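Local coordinates for protein dinoflagellate luciferase (Lingulodinium polyedrum, PDB 1VPR) that catalyses, through three homologous domains of which this chain is the third, the oxidation of dinoflagellate luciferin by molecular oxygen with emission of blue light, at residues F129-K137 / L317-L325; T231-Y239 / L248-E256. All coordinates share one frame; numbering follows the deposited sequence.

Contact 1: F129-K137 / L317-L325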
loop_
_atom_site.group_PDB
_atom_site.type_symbol
_atom_site.label_atom_id
_atom_site.label_comp_id
_atom_site.label_asym_id
_atom_site.label_seq_id
_atom_site.Cartn_x
_atom_site.Cartn_y
_atom_site.Cartn_z
ATOM N N PHE A 129 2.747 7.292 19.701
ATOM C CA PHE A 129 1.841 6.228 20.118
ATOM C C PHE A 129 2.394 4.862 19.687
ATOM O O PHE A 129 3.115 4.776 18.695
ATOM C CB PHE A 129 0.475 6.474 19.476
ATOM C CG PHE A 129 -0.547 5.402 19.750
ATOM C CD1 PHE A 129 -1.028 4.598 18.710
ATOM C CD2 PHE A 129 -1.084 5.236 21.029
ATOM C CE1 PHE A 129 -2.037 3.648 18.948
ATOM C CE2 PHE A 129 -2.090 4.294 21.275
ATOM C CZ PHE A 129 -2.564 3.500 20.225
ATOM N N ASP A 130 2.089 3.811 20.449
ATOM C CA ASP A 130 2.537 2.446 20.109
ATOM C C ASP A 130 1.481 1.848 19.182
ATOM O O ASP A 130 0.523 1.208 19.650
ATOM C CB ASP A 130 2.646 1.567 21.358
ATOM C CG ASP A 130 3.163 0.161 21.049
ATOM O OD1 ASP A 130 3.412 -0.589 22.015
ATOM O OD2 ASP A 130 3.315 -0.205 19.853
ATOM N N TYR A 131 1.651 2.062 17.878
ATOM C CA TYR A 131 0.685 1.553 16.906
ATOM C C TYR A 131 0.599 0.037 16.871
ATOM O O TYR A 131 -0.405 -0.499 16.412
ATOM C CB TYR A 131 0.979 2.078 15.494
ATOM C CG TYR A 131 0.640 3.545 15.340
ATOM C CD1 TYR A 131 1.620 4.524 15.518
ATOM C CD2 TYR A 131 -0.682 3.953 15.104
ATOM C CE1 TYR A 131 1.296 5.885 15.472
ATOM C CE2 TYR A 131 -1.030 5.308 15.057
ATOM C CZ TYR A 131 -0.035 6.266 15.245
ATOM O OH TYR A 131 -0.368 7.601 15.257
ATOM N N GLY A 132 1.649 -0.642 17.352
ATOM C CA GLY A 132 1.656 -2.099 17.377
ATOM C C GLY A 132 0.891 -2.750 18.535
ATOM O O GLY A 132 0.758 -3.972 18.588
ATOM N N ASP A 133 0.374 -1.955 19.459
ATOM C CA ASP A 133 -0.346 -2.498 20.614
ATOM C C ASP A 133 -1.846 -2.522 20.326
ATOM O O ASP A 133 -2.523 -1.480 20.393
ATOM C CB ASP A 133 -0.055 -1.631 21.856
ATOM C CG ASP A 133 -0.575 -2.250 23.160
ATOM O OD1 ASP A 133 -1.497 -3.116 23.140
ATOM O OD2 ASP A 133 -0.052 -1.837 24.226
ATOM N N LYS A 134 -2.366 -3.714 20.021
ATOM C CA LYS A 134 -3.774 -3.867 19.672
ATOM C C LYS A 134 -4.732 -3.554 20.803
ATOM O O LYS A 134 -5.913 -3.312 20.549
ATOM C CB LYS A 134 -4.030 -5.292 19.143
ATOM C CG LYS A 134 -3.251 -5.620 17.850
ATOM C CD LYS A 134 -3.274 -7.133 17.529
ATOM C CE LYS A 134 -4.699 -7.634 17.326
ATOM N NZ LYS A 134 -5.284 -7.107 16.067
ATOM N N THR A 135 -4.232 -3.538 22.043
ATOM C CA THR A 135 -5.064 -3.253 23.216
ATOM C C THR A 135 -5.274 -1.762 23.523
ATOM O O THR A 135 -6.030 -1.407 24.435
ATOM C CB THR A 135 -4.477 -3.903 24.492
ATOM O OG1 THR A 135 -3.271 -3.216 24.885
ATOM C CG2 THR A 135 -4.144 -5.376 24.212
ATOM N N LEU A 136 -4.626 -0.885 22.768
ATOM C CA LEU A 136 -4.762 0.555 23.024
ATOM C C LEU A 136 -5.734 1.269 22.093
ATOM O O LEU A 136 -5.829 0.957 20.912
ATOM C CB LEU A 136 -3.398 1.240 22.899
ATOM C CG LEU A 136 -2.284 0.725 23.807
ATOM C CD1 LEU A 136 -0.998 1.509 23.528
ATOM C CD2 LEU A 136 -2.690 0.858 25.277
ATOM N N LYS A 137 -6.459 2.234 22.630
ATOM C CA LYS A 137 -7.360 3.027 21.819
ATOM C C LYS A 137 -6.497 4.147 21.241
ATOM O O LYS A 137 -5.560 4.615 21.906
ATOM C CB LYS A 137 -8.445 3.645 22.686
ATOM C CG LYS A 137 -9.327 2.653 23.387
ATOM C CD LYS A 137 -10.386 3.391 24.154
ATOM C CE LYS A 137 -11.286 2.425 24.898
ATOM N NZ LYS A 137 -12.208 3.185 25.801
ATOM N N LEU A 317 -6.381 -13.879 9.257
ATOM C CA LEU A 317 -7.134 -12.621 9.251
ATOM C C LEU A 317 -6.936 -11.814 10.535
ATOM O O LEU A 317 -6.726 -12.377 11.604
ATOM C CB LEU A 317 -8.615 -12.934 9.080
ATOM C CG LEU A 317 -9.627 -11.785 9.092
ATOM C CD1 LEU A 317 -9.338 -10.806 7.944
ATOM C CD2 LEU A 317 -11.045 -12.402 8.962
ATOM N N GLN A 318 -7.028 -10.490 10.415
ATOM C CA GLN A 318 -6.885 -9.588 11.555
ATOM C C GLN A 318 -7.503 -8.262 11.179
ATOM O O GLN A 318 -7.875 -8.031 10.015
ATOM C CB GLN A 318 -5.395 -9.343 11.869
ATOM C CG GLN A 318 -4.599 -8.714 10.733
ATOM C CD GLN A 318 -4.812 -7.220 10.589
ATOM O OE1 GLN A 318 -4.780 -6.488 11.570
ATOM N NE2 GLN A 318 -4.992 -6.750 9.347
ATOM N N SER A 319 -7.605 -7.390 12.173
ATOM C CA SER A 319 -8.097 -6.035 11.950
ATOM C C SER A 319 -7.614 -5.219 13.127
ATOM O O SER A 319 -7.098 -5.760 14.114
ATOM C CB SER A 319 -9.631 -5.977 11.818
ATOM O OG SER A 319 -10.306 -6.020 13.064
ATOM N N ARG A 320 -7.735 -3.904 12.995
ATOM C CA ARG A 320 -7.318 -2.958 14.012
ATOM C C ARG A 320 -8.463 -1.988 14.315
ATOM O O ARG A 320 -8.230 -0.828 14.649
ATOM C CB ARG A 320 -6.096 -2.183 13.516
ATOM C CG ARG A 320 -4.868 -3.077 13.277
ATOM C CD ARG A 320 -4.459 -3.789 14.563
ATOM N NE ARG A 320 -4.326 -2.834 15.667
ATOM C CZ ARG A 320 -3.261 -2.058 15.869
ATOM N NH1 ARG A 320 -2.202 -2.113 15.042
ATOM N NH2 ARG A 320 -3.249 -1.229 16.908
ATOM N N ASP A 321 -9.692 -2.484 14.198
ATOM C CA ASP A 321 -10.911 -1.709 14.466
ATOM C C ASP A 321 -10.995 -1.191 15.911
ATOM O O ASP A 321 -11.568 -0.132 16.162
ATOM C CB ASP A 321 -12.127 -2.594 14.161
ATOM C CG ASP A 321 -12.171 -3.016 12.695
ATOM O OD1 ASP A 321 -12.180 -2.116 11.829
ATOM O OD2 ASP A 321 -12.181 -4.236 12.398
ATOM N N TYR A 322 -10.457 -1.936 16.866
ATOM C CA TYR A 322 -10.501 -1.479 18.257
ATOM C C TYR A 322 -9.669 -0.197 18.427
ATOM O O TYR A 322 -10.156 0.824 18.938
ATOM C CB TYR A 322 -9.957 -2.552 19.201
ATOM C CG TYR A 322 -9.979 -2.105 20.645
ATOM C CD1 TYR A 322 -11.180 -2.002 21.339
ATOM C CD2 TYR A 322 -8.810 -1.681 21.278
ATOM C CE1 TYR A 322 -11.228 -1.477 22.638
ATOM C CE2 TYR A 322 -8.838 -1.153 22.569
ATOM C CZ TYR A 322 -10.048 -1.052 23.246
ATOM O OH TYR A 322 -10.066 -0.533 24.523
ATOM N N THR A 323 -8.408 -0.259 18.016
ATOM C CA THR A 323 -7.510 0.891 18.110
ATOM C C THR A 323 -8.014 2.066 17.276
ATOM O O THR A 323 -8.230 3.170 17.789
ATOM C CB THR A 323 -6.085 0.525 17.637
ATOM O OG1 THR A 323 -5.527 -0.465 18.510
ATOM C CG2 THR A 323 -5.170 1.771 17.633
ATOM N N ALA A 324 -8.240 1.820 15.987
ATOM C CA ALA A 324 -8.683 2.868 15.086
ATOM C C ALA A 324 -9.988 3.564 15.471
ATOM O O ALA A 324 -10.108 4.778 15.274
ATOM C CB ALA A 324 -8.780 2.322 13.664
ATOM N N LEU A 325 -10.970 2.814 15.978
ATOM C CA LEU A 325 -12.239 3.411 16.381
ATOM C C LEU A 325 -12.255 3.689 17.898
ATOM O O LEU A 325 -13.289 4.055 18.466
ATOM C CB LEU A 325 -13.408 2.486 15.992
ATOM C CG LEU A 325 -13.485 2.081 14.504
ATOM C CD1 LEU A 325 -14.710 1.169 14.287
ATOM C CD2 LEU A 325 -13.601 3.356 13.620
HETATM O O HOH W 1 -3.403 -6.873 14.015
HETATM O O HOH W 2 -6.675 -2.699 17.570
HETATM O O HOH W 3 -7.935 0.202 25.997
#

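Contact 2: T231-Y239 / L248-E256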
loop_
_atom_site.group_PDB
_atom_site.type_symbol
_atom_site.label_atom_id
_atom_site.label_comp_id
_atom_site.label_asym_id
_atom_site.label_seq_id
_atom_site.Cartn_x
_atom_site.Cartn_y
_atom_site.Cartn_z
ATOM N N THR A 231 -3.231 -8.974 5.580
ATOM C CA THR A 231 -4.526 -9.581 5.274
ATOM C C THR A 231 -5.580 -8.660 5.886
ATOM O O THR A 231 -5.428 -8.198 7.022
ATOM C CB THR A 231 -4.676 -10.982 5.919
ATOM O OG1 THR A 231 -3.746 -11.894 5.318
ATOM C CG2 THR A 231 -6.071 -11.528 5.699
ATOM N N TRP A 232 -6.648 -8.396 5.145
ATOM C CA TRP A 232 -7.699 -7.538 5.667
ATOM C C TRP A 232 -9.063 -7.988 5.169
ATOM O O TRP A 232 -9.166 -8.870 4.318
ATOM C CB TRP A 232 -7.437 -6.059 5.281
ATOM C CG TRP A 232 -6.962 -5.816 3.881
ATOM C CD1 TRP A 232 -5.687 -5.469 3.493
ATOM C CD2 TRP A 232 -7.724 -5.945 2.665
ATOM N NE1 TRP A 232 -5.609 -5.385 2.125
ATOM C CE2 TRP A 232 -6.838 -5.675 1.588
ATOM C CE3 TRP A 232 -9.060 -6.265 2.381
ATOM C CZ2 TRP A 232 -7.247 -5.721 0.249
ATOM C CZ3 TRP A 232 -9.467 -6.312 1.040
ATOM C CH2 TRP A 232 -8.563 -6.043 -0.004
ATOM N N LYS A 233 -10.120 -7.402 5.719
ATOM C CA LYS A 233 -11.468 -7.750 5.287
ATOM C C LYS A 233 -12.243 -6.463 4.990
ATOM O O LYS A 233 -12.087 -5.444 5.689
ATOM C CB LYS A 233 -12.194 -8.579 6.364
ATOM C CG LYS A 233 -13.663 -8.918 6.001
ATOM C CD LYS A 233 -14.319 -9.830 7.064
ATOM C CE LYS A 233 -15.756 -10.148 6.671
ATOM N NZ LYS A 233 -16.284 -11.338 7.389
ATOM N N SER A 234 -13.058 -6.517 3.943
ATOM C CA SER A 234 -13.888 -5.387 3.532
ATOM C C SER A 234 -14.524 -4.727 4.756
ATOM O O SER A 234 -15.164 -5.394 5.558
ATOM C CB SER A 234 -14.981 -5.900 2.590
ATOM O OG SER A 234 -15.810 -4.861 2.116
ATOM N N GLY A 235 -14.319 -3.421 4.908
ATOM C CA GLY A 235 -14.917 -2.672 6.008
ATOM C C GLY A 235 -14.178 -2.689 7.342
ATOM O O GLY A 235 -14.643 -2.058 8.314
ATOM N N HIS A 236 -13.033 -3.382 7.403
ATOM C CA HIS A 236 -12.270 -3.470 8.647
ATOM C C HIS A 236 -10.896 -2.832 8.550
ATOM O O HIS A 236 -10.213 -2.951 7.543
ATOM C CB HIS A 236 -12.153 -4.941 9.076
ATOM C CG HIS A 236 -13.467 -5.557 9.462
ATOM N ND1 HIS A 236 -13.967 -5.495 10.745
ATOM C CD2 HIS A 236 -14.407 -6.199 8.721
ATOM C CE1 HIS A 236 -15.154 -6.080 10.782
ATOM N NE2 HIS A 236 -15.444 -6.515 9.568
ATOM N N TYR A 237 -10.500 -2.146 9.618
ATOM C CA TYR A 237 -9.226 -1.436 9.670
ATOM C C TYR A 237 -7.991 -2.323 9.709
ATOM O O TYR A 237 -8.027 -3.480 10.129
ATOM C CB TYR A 237 -9.169 -0.538 10.923
ATOM C CG TYR A 237 -9.577 0.903 10.704
ATOM C CD1 TYR A 237 -10.873 1.331 10.966
ATOM C CD2 TYR A 237 -8.658 1.833 10.247
ATOM C CE1 TYR A 237 -11.237 2.658 10.781
ATOM C CE2 TYR A 237 -9.007 3.150 10.054
ATOM C CZ TYR A 237 -10.300 3.552 10.325
ATOM O OH TYR A 237 -10.634 4.854 10.128
ATOM N N PHE A 238 -6.888 -1.769 9.238
ATOM C CA PHE A 238 -5.623 -2.453 9.338
ATOM C C PHE A 238 -4.586 -1.364 9.440
ATOM O O PHE A 238 -4.824 -0.202 9.101
ATOM C CB PHE A 238 -5.373 -3.469 8.192
ATOM C CG PHE A 238 -5.331 -2.878 6.810
ATOM C CD1 PHE A 238 -4.116 -2.683 6.166
ATOM C CD2 PHE A 238 -6.509 -2.588 6.129
ATOM C CE1 PHE A 238 -4.072 -2.207 4.844
ATOM C CE2 PHE A 238 -6.481 -2.121 4.825
ATOM C CZ PHE A 238 -5.251 -1.931 4.175
ATOM N N TYR A 239 -3.432 -1.739 9.940
ATOM C CA TYR A 239 -2.360 -0.804 10.181
ATOM C C TYR A 239 -1.221 -1.004 9.177
ATOM O O TYR A 239 -0.766 -2.131 8.966
ATOM C CB TYR A 239 -1.868 -1.043 11.610
ATOM C CG TYR A 239 -0.537 -0.402 11.945
ATOM C CD1 TYR A 239 -0.310 0.944 11.670
ATOM C CD2 TYR A 239 0.491 -1.144 12.545
ATOM C CE1 TYR A 239 0.903 1.558 11.985
ATOM C CE2 TYR A 239 1.716 -0.547 12.859
ATOM C CZ TYR A 239 1.907 0.814 12.576
ATOM O OH TYR A 239 3.077 1.454 12.921
ATOM N N LEU A 248 -0.012 4.478 8.931
ATOM C CA LEU A 248 -1.347 4.610 8.350
ATOM C C LEU A 248 -2.307 3.637 8.986
ATOM O O LEU A 248 -1.938 2.509 9.323
ATOM C CB LEU A 248 -1.348 4.296 6.837
ATOM C CG LEU A 248 -0.316 4.901 5.893
ATOM C CD1 LEU A 248 -0.511 4.376 4.484
ATOM C CD2 LEU A 248 -0.446 6.422 5.918
ATOM N N LEU A 249 -3.548 4.088 9.156
ATOM C CA LEU A 249 -4.628 3.236 9.641
ATOM C C LEU A 249 -5.657 3.383 8.520
ATOM O O LEU A 249 -6.179 4.474 8.283
ATOM C CB LEU A 249 -5.175 3.725 10.987
ATOM C CG LEU A 249 -4.316 3.308 12.178
ATOM C CD1 LEU A 249 -4.820 3.993 13.423
ATOM C CD2 LEU A 249 -4.352 1.808 12.360
ATOM N N GLY A 250 -5.936 2.299 7.804
ATOM C CA GLY A 250 -6.862 2.416 6.693
ATOM C C GLY A 250 -7.811 1.257 6.573
ATOM O O GLY A 250 -7.734 0.311 7.348
ATOM N N VAL A 251 -8.678 1.326 5.569
ATOM C CA VAL A 251 -9.699 0.331 5.330
ATOM C C VAL A 251 -9.957 0.185 3.847
ATOM O O VAL A 251 -9.912 1.177 3.129
ATOM C CB VAL A 251 -11.074 0.787 5.958
ATOM C CG1 VAL A 251 -12.187 -0.122 5.468
ATOM C CG2 VAL A 251 -11.015 0.775 7.487
ATOM N N TRP A 252 -10.219 -1.041 3.387
ATOM C CA TRP A 252 -10.603 -1.271 2.001
ATOM C C TRP A 252 -12.016 -1.824 2.114
ATOM O O TRP A 252 -12.309 -2.647 3.003
ATOM C CB TRP A 252 -9.791 -2.379 1.294
ATOM C CG TRP A 252 -8.481 -1.968 0.752
ATOM C CD1 TRP A 252 -7.265 -2.421 1.147
ATOM C CD2 TRP A 252 -8.244 -1.055 -0.321
ATOM N NE1 TRP A 252 -6.278 -1.853 0.390
ATOM C CE2 TRP A 252 -6.853 -1.010 -0.524
ATOM C CE3 TRP A 252 -9.078 -0.266 -1.127
ATOM C CZ2 TRP A 252 -6.262 -0.213 -1.511
ATOM C CZ3 TRP A 252 -8.499 0.525 -2.102
ATOM C CH2 TRP A 252 -7.098 0.547 -2.287
ATOM N N VAL A 253 -12.892 -1.368 1.238
ATOM C CA VAL A 253 -14.255 -1.887 1.185
ATOM C C VAL A 253 -14.355 -2.484 -0.225
ATOM O O VAL A 253 -13.794 -1.939 -1.177
ATOM C CB VAL A 253 -15.317 -0.769 1.345
ATOM C CG1 VAL A 253 -16.745 -1.410 1.339
ATOM C CG2 VAL A 253 -15.068 -0.007 2.689
ATOM N N LEU A 254 -15.050 -3.601 -0.354
ATOM C CA LEU A 254 -15.216 -4.271 -1.647
ATOM C C LEU A 254 -16.738 -4.291 -1.895
ATOM O O LEU A 254 -17.399 -5.309 -1.750
ATOM C CB LEU A 254 -14.651 -5.702 -1.558
ATOM C CG LEU A 254 -13.132 -5.946 -1.683
ATOM C CD1 LEU A 254 -12.327 -4.936 -0.882
ATOM C CD2 LEU A 254 -12.826 -7.356 -1.210
ATOM N N PRO A 255 -17.296 -3.151 -2.320
ATOM C CA PRO A 255 -18.728 -2.982 -2.577
ATOM C C PRO A 255 -19.224 -3.453 -3.927
ATOM O O PRO A 255 -20.440 -3.521 -4.150
ATOM C CB PRO A 255 -18.882 -1.479 -2.451
ATOM C CG PRO A 255 -17.646 -1.027 -3.254
ATOM C CD PRO A 255 -16.562 -1.923 -2.689
ATOM N N GLU A 256 -18.292 -3.773 -4.818
ATOM C CA GLU A 256 -18.634 -4.144 -6.185
ATOM C C GLU A 256 -17.783 -5.301 -6.620
ATOM O O GLU A 256 -16.808 -5.626 -5.958
ATOM C CB GLU A 256 -18.339 -2.973 -7.104
ATOM C CG GLU A 256 -19.164 -1.750 -6.842
ATOM C CD GLU A 256 -18.572 -0.520 -7.509
ATOM O OE1 GLU A 256 -17.906 -0.658 -8.555
ATOM O OE2 GLU A 256 -18.780 0.589 -6.983
HETATM O O HOH W 4 -3.632 -3.581 0.294
HETATM O O HOH W 5 -10.026 -3.541 4.930
#

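Contact 1: F129-K137 / L317-L325
K137 and T323 bring their CA atoms to within 4.3 Å where 129-137, folded into consecutive type I turns (D130 to D133 and D133 to L136), meets 317-325 as that segment enters the short helix 321-324. R320, at the N-cap position, supplies the main polar grip. Its NH1 and NH2 close end-on upon a single acceptor, Y131 O, at 2.8 and 3.0 Å respectively, with the oxygen close to the guanidinium plane; NH1 also forms a salt bridge to D353. Bends at chi2 (-60°) and chi3 (-51°) fold the arginine so that NH2 also donates to T323 OG1 at 2.9 Å. The hydroxyl in turn donates to L136 O, 2.8 Å from OG1. K134 lays its CG over one face of the guanidinium, 3.7 Å from R320 NE, while its amine turns to D345 and D347. Replacing R320 by a leucine would probably leave Y131 O without either donor, the D353 carboxylate without its mate and the T323 hydroxyl less firmly oriented. Farther along, the Y322 ring points its edge at T135 O, 3.4 Å from CE2, and K137 CE rests 3.2 Å from Y322 OH. The 317-325 side of the contact lies against strand 237-241 of the catalytic domain's barrel: the R320 backbone bonds to Y237, its side chain touches Y239, and A324 and L325 pack on Y237.

Contact 2: T231-Y239 / L248-E256
W232 presents one face of its indole to W252, whose CD1 comes to 3.3 Å from W232 CE2, offset toward the rim; the six-membered ring of W232 and the five-membered ring of W252 are inclined at 42°, an oblique meeting. W252 CB sits over the six-membered ring of W232 in a CH-pi contact. The chi1 of 42° at W232 places its indole between backbone N and carbonyl carbon, and from there its CD1 also covers the centre of the F238 ring. F238 completes this aromatic cluster with CZ 3.7 Å from W252 CD1, and one water accepts from both indole NE1 groups.

Beneath the rings runs an antiparallel hairpin. F238 and G250 form its hydrogen-bonded pair, F238 N to G250 O at 2.9 Å and G250 N to F238 O at 3.0 Å. Y237, Y239, L249 and V251 project from the other face, where V251 CG2 stands over the centre of the Y237 ring, 3.5 Å from its centroid, and L249 CD2 lies 3.9 Å from Y239 CB.

At the type II turn from K233 to H236 the two segments remain tied. G235 N donates to W252 O, and S234 OG accepts a nearly straight bond (165°) from L254 N at 2.9 Å. W252 reaches on to I275 and R277 of strand 271-282, consistent with the cluster facing the barrel interior. The chemistry is therefore divided: backbone bonds and one serine hydroxyl set the pairing, while aromatic and aliphatic contacts fill both faces, and the indole N-H groups are satisfied by a shared water.

Overall arrangement
The two contacts lie about 13 Å apart, centre to centre, on the same side of the chain's centre and within the catalytic domain. Along the sequence 129-137 comes first, then both segments of contact 2, then 317-325, so the barrel hairpin is made between the two halves of contact 1. Strand 237-241, part of contact 2 and an outermost strand of the ten-stranded antiparallel sheet, is the surface on which 317-325 of contact 1 packs. D321 bonds to H236 and Q318 to the T231 carbonyl, while Y131 packs on Y239. Contact 1 thus lays post-barrel chain and pre-barrel loop against the part of the barrel wall to which contact 2 belongs, joining distant sequence to this calycin-type barrel.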